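Local coordinates for protein malate dehydrogenase (Entamoeba histolytica, PDB 3I0P) that probably catalyses the reversible NAD-dependent oxidation of malate to oxaloacetate, at residues A[32-37]-A[93-98]; A[99-104]-A[284-289]. All blocks are in the same frame, centred on the assembly; numbering follows the deposited sequence.

Interaction 1 of 2, residues A[32-37]-A[93-98]; sequences ARMVRD and GHVNGT
With CG anti to its carbonyl carbon (chi1 -71°) and the chain extended from there, M34 sends its thioether straight across to helix 93-98, while T98 turns OG1 beside its own backbone N and CG2 anti to that N. These torsions separate the apolar and polar work of T98. M34 crosses T98 obliquely, its SD lying 4.1 Å from T98 CB and its methyl running on past CG2. T98 OG1 turns back along its own helix and donates to H94 O at 2.7 Å, in the carbonyl plane; that oxygen also accepts from T98 N, so two donors of one residue grip it. A water supplies the polar link between the helices: it donates to M34 O at 2.8 Å and to T98 OG1 at 2.7 Å, so the hydroxyl is both donor and acceptor.

One turn before T98, H94 turns its imidazole to V35, whose side chain crosses it obliquely with both methyls. V35 CG1, anti to its backbone N, lies over one ring face, 4.2 Å from the H94 ring centroid and 24° off the normal, a CH-pi contact displaced toward the rim. V35 CG2 sits 3.6 Å from H94 ND1 and also meets V95 CG2 at 4.0 Å, closing the apolar patch.

The segment axes approach to 8.2 Å at 96°, a nearly perpendicular crossing, consistent with a short contact carried by five residues, all buried. Helix 11-24 packs on the side of helix 29-45 bearing A32 and R36, through Y19 and L22. Helix 127-136 closes over H94 and T98 with Y129 and Y130, and on helix 93-111 N96 ND2 hydrogen-bonds S121 OG of strand 113-121.

Interaction 2 of 2, residues A[99-104]-A[284-289]; sequences IGMKMA and HFFIAI
Helix 99-104 meets strand 284-289 most closely along one ridge, formed by G100, M101 and A104, whereas I99, K102 and M103 of the same turns touch nothing of the strand. In the close part, M101 has CG anti to its backbone N and then bends twice (chi2 59°, chi3 88°), which brings the thioether down onto the strand. Its CE ends 3.6 Å from I287 O and 3.9 Å from F286 CB, and M101 CB lies 4.1 Å from F286 CD1. The M101 chain and the F286 ring thus cross obliquely. F286 has CG anti to its carbonyl carbon and carries its ring along the helix toward G100, whose C lies 4.3 Å from F286 CD2; backbone rather than side chain meets the ring here. One turn on, the methyls of A104 and A288 face each other, CB to CB, at 4.2 Å, and A288 CB reaches A104 O at 3.6 Å.

Small residues at this end are consistent with the segment axes approaching to 7.5 Å. Helix 93-111 is the connection of a beta-alpha-beta crossover between the parallel neighbours 83-87 and 113-121. Because strand 282-290 runs antiparallel to 113-121, the helix lies roughly parallel to it, at 26°, against one face of the mixed sheet.

On the outer side of the helix the packing thins: K102 is exposed, I99 and M103 partly so, I99 resting on P74 and M103 on V116. The strand has no such solvent side. I287 sets off away from the helix, and its side chain meets M257 of helix 244-259, as does F285, while I289 packs on M115 of the second subunit.

Overall arrangement
Interactions 1 and 2 follow one another along helix 93-111, their centres about 13 Å apart: its first turns cross helix 29-45, and the next turns lie on strand 282-290 of the mixed sheet. In chain order interaction 1 closes before interaction 2 opens. They also touch directly, since M34 CE packs on I99 CG1 at 3.7 Å and G97 CA packs on F286 CZ at 3.3 Å. One helix therefore joins the N-terminal helices to the sheet within the malate/L-lactate dehydrogenase family region. A bound NAD lies about 8 Å from the H94 side chain and about 10 Å from that of F286.

Interaction 1 of 2, residues A[32-37]-A[93-98]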
# COMPACT_ATOMS: atom_id res chain seq x y z
N ALA A 32 -9.73 23.41 18.58
CA ALA A 32 -11.01 23.55 17.87
C ALA A 32 -10.78 23.81 16.39
O ALA A 32 -11.48 23.26 15.56
CB ALA A 32 -11.86 24.65 18.48
N ARG A 33 -9.78 24.63 16.07
CA ARG A 33 -9.43 24.94 14.69
C ARG A 33 -8.88 23.74 13.91
O ARG A 33 -9.29 23.49 12.78
CB ARG A 33 -8.47 26.13 14.61
CG ARG A 33 -9.18 27.45 14.37
CD ARG A 33 -8.19 28.60 14.19
NE ARG A 33 -7.39 28.83 15.38
CZ ARG A 33 -6.06 28.87 15.40
NH1 ARG A 33 -5.35 28.72 14.29
NH2 ARG A 33 -5.43 29.10 16.55
N MET A 34 -7.96 23.00 14.52
CA MET A 34 -7.37 21.84 13.88
C MET A 34 -8.45 20.80 13.56
O MET A 34 -8.50 20.28 12.46
CB MET A 34 -6.25 21.23 14.73
CG MET A 34 -4.98 22.08 14.80
SD MET A 34 -3.69 21.27 15.77
CE MET A 34 -2.30 22.39 15.57
N VAL A 35 -9.32 20.54 14.54
CA VAL A 35 -10.39 19.55 14.43
C VAL A 35 -11.46 19.93 13.41
O VAL A 35 -11.89 19.09 12.62
CB VAL A 35 -11.05 19.29 15.80
CG1 VAL A 35 -12.35 18.48 15.68
CG2 VAL A 35 -10.06 18.61 16.72
N ARG A 36 -11.90 21.18 13.43
CA ARG A 36 -12.94 21.59 12.51
C ARG A 36 -12.40 21.64 11.07
O ARG A 36 -13.14 21.34 10.14
CB ARG A 36 -13.60 22.91 12.94
CG ARG A 36 -12.81 24.17 12.67
CD ARG A 36 -13.16 24.77 11.32
NE ARG A 36 -12.26 25.87 11.02
CZ ARG A 36 -12.49 27.13 11.35
NH1 ARG A 36 -13.60 27.46 12.00
NH2 ARG A 36 -11.62 28.08 11.05
N ASP A 37 -11.13 22.01 10.91
CA ASP A 37 -10.49 22.02 9.58
C ASP A 37 -10.50 20.63 8.95
O ASP A 37 -10.85 20.47 7.78
CB ASP A 37 -9.05 22.52 9.64
CG ASP A 37 -8.95 24.04 9.67
OD1 ASP A 37 -9.98 24.75 9.59
OD2 ASP A 37 -7.80 24.53 9.76
N GLY A 93 -7.61 12.99 17.51
CA GLY A 93 -6.72 12.47 16.49
C GLY A 93 -6.28 13.55 15.52
O GLY A 93 -5.15 13.54 15.05
N HIS A 94 -7.19 14.49 15.25
CA HIS A 94 -6.95 15.59 14.32
C HIS A 94 -5.89 16.51 14.86
O HIS A 94 -5.08 17.05 14.10
CB HIS A 94 -8.22 16.39 14.07
CG HIS A 94 -9.47 15.57 14.19
ND1 HIS A 94 -10.07 15.31 15.40
CD2 HIS A 94 -10.21 14.93 13.26
CE1 HIS A 94 -11.14 14.57 15.21
NE2 HIS A 94 -11.25 14.32 13.92
N VAL A 95 -5.88 16.68 16.19
CA VAL A 95 -4.86 17.48 16.85
C VAL A 95 -3.51 16.76 16.76
O VAL A 95 -2.53 17.34 16.30
CB VAL A 95 -5.25 17.80 18.32
CG1 VAL A 95 -4.06 18.37 19.10
CG2 VAL A 95 -6.43 18.76 18.35
N ASN A 96 -3.47 15.49 17.17
CA ASN A 96 -2.24 14.71 17.13
C ASN A 96 -1.75 14.55 15.68
O ASN A 96 -0.56 14.76 15.38
CB ASN A 96 -2.44 13.34 17.81
CG ASN A 96 -2.82 13.46 19.29
OD1 ASN A 96 -2.16 14.16 20.06
ND2 ASN A 96 -3.89 12.78 19.69
N GLY A 97 -2.69 14.24 14.78
CA GLY A 97 -2.39 14.07 13.37
C GLY A 97 -1.79 15.30 12.70
O GLY A 97 -0.78 15.19 11.99
N THR A 98 -2.41 16.46 12.93
CA THR A 98 -1.97 17.70 12.32
C THR A 98 -0.58 18.05 12.81
O THR A 98 0.32 18.35 12.02
CB THR A 98 -2.96 18.85 12.60
OG1 THR A 98 -4.22 18.53 12.02
CG2 THR A 98 -2.47 20.17 12.01
O HOH W 1 -5.99 20.47 11.35

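Interaction 2 of 2, residues A[99-104]-A[284-289]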
# COMPACT_ATOMS: atom_id res chain seq x y z
N ILE A 99 -0.40 18.00 14.12
CA ILE A 99 0.91 18.25 14.71
C ILE A 99 1.95 17.21 14.24
O ILE A 99 3.04 17.59 13.79
CB ILE A 99 0.81 18.37 16.23
CG1 ILE A 99 -0.03 19.60 16.58
CG2 ILE A 99 2.23 18.40 16.89
CD1 ILE A 99 -0.57 19.62 17.99
N GLY A 100 1.60 15.93 14.31
CA GLY A 100 2.47 14.83 13.89
C GLY A 100 2.99 14.95 12.46
O GLY A 100 4.19 14.79 12.21
N MET A 101 2.09 15.22 11.52
CA MET A 101 2.46 15.34 10.11
C MET A 101 3.24 16.63 9.84
O MET A 101 4.27 16.61 9.17
CB MET A 101 1.23 15.21 9.20
CG MET A 101 1.52 15.42 7.71
SD MET A 101 2.72 14.28 6.98
CE MET A 101 1.67 12.91 6.49
N LYS A 102 2.76 17.75 10.38
CA LYS A 102 3.48 19.03 10.26
C LYS A 102 4.91 18.84 10.73
O LYS A 102 5.85 19.39 10.16
CB LYS A 102 2.81 20.11 11.09
CG LYS A 102 1.76 20.89 10.35
CD LYS A 102 0.98 21.80 11.30
CE LYS A 102 1.82 22.95 11.87
NZ LYS A 102 1.01 23.75 12.84
N MET A 103 5.05 18.06 11.79
CA MET A 103 6.32 17.73 12.39
C MET A 103 7.14 16.84 11.46
O MET A 103 8.33 17.08 11.26
CB MET A 103 6.06 17.06 13.72
CG MET A 103 7.23 16.94 14.62
SD MET A 103 6.68 16.81 16.34
CE MET A 103 8.29 16.47 17.06
N ALA A 104 6.50 15.82 10.87
CA ALA A 104 7.17 14.98 9.88
C ALA A 104 7.62 15.78 8.64
O ALA A 104 8.68 15.50 8.07
CB ALA A 104 6.29 13.82 9.48
N HIS A 284 -1.45 6.08 15.17
CA HIS A 284 -1.37 6.68 13.84
C HIS A 284 0.10 6.75 13.42
O HIS A 284 0.99 6.80 14.28
CB HIS A 284 -1.87 8.14 13.83
CG HIS A 284 -3.12 8.40 14.62
ND1 HIS A 284 -4.26 7.64 14.52
CD2 HIS A 284 -3.42 9.42 15.47
CE1 HIS A 284 -5.20 8.14 15.29
NE2 HIS A 284 -4.72 9.23 15.88
N PHE A 285 0.35 6.79 12.12
CA PHE A 285 1.68 7.10 11.59
C PHE A 285 1.60 8.12 10.47
O PHE A 285 0.59 8.20 9.75
CB PHE A 285 2.41 5.85 11.10
CG PHE A 285 1.84 5.25 9.84
CD1 PHE A 285 2.41 5.54 8.61
CD2 PHE A 285 0.75 4.39 9.90
CE1 PHE A 285 1.89 4.98 7.43
CE2 PHE A 285 0.22 3.82 8.73
CZ PHE A 285 0.79 4.11 7.50
N PHE A 286 2.68 8.90 10.31
CA PHE A 286 2.76 9.96 9.32
C PHE A 286 4.16 10.03 8.74
O PHE A 286 5.13 10.24 9.48
CB PHE A 286 2.38 11.31 9.93
CG PHE A 286 1.07 11.30 10.64
CD1 PHE A 286 -0.12 11.43 9.93
CD2 PHE A 286 1.01 11.14 12.02
CE1 PHE A 286 -1.34 11.41 10.57
CE2 PHE A 286 -0.21 11.12 12.68
CZ PHE A 286 -1.40 11.25 11.94
N ILE A 287 4.25 9.84 7.42
CA ILE A 287 5.52 9.87 6.71
C ILE A 287 5.51 11.02 5.71
O ILE A 287 4.54 11.22 5.00
CB ILE A 287 5.77 8.54 5.95
CG1 ILE A 287 5.86 7.36 6.92
CG2 ILE A 287 7.05 8.62 5.07
CD1 ILE A 287 6.12 6.04 6.22
N ALA A 288 6.61 11.78 5.68
CA ALA A 288 6.80 12.84 4.70
C ALA A 288 8.15 12.69 3.98
O ALA A 288 9.19 12.49 4.61
CB ALA A 288 6.70 14.19 5.36
N ILE A 289 8.11 12.77 2.65
CA ILE A 289 9.31 12.63 1.82
C ILE A 289 9.49 13.91 1.01
O ILE A 289 8.61 14.29 0.24
CB ILE A 289 9.19 11.42 0.85
CG1 ILE A 289 9.12 10.12 1.64
CG2 ILE A 289 10.33 11.42 -0.17
CD1 ILE A 289 8.48 9.01 0.88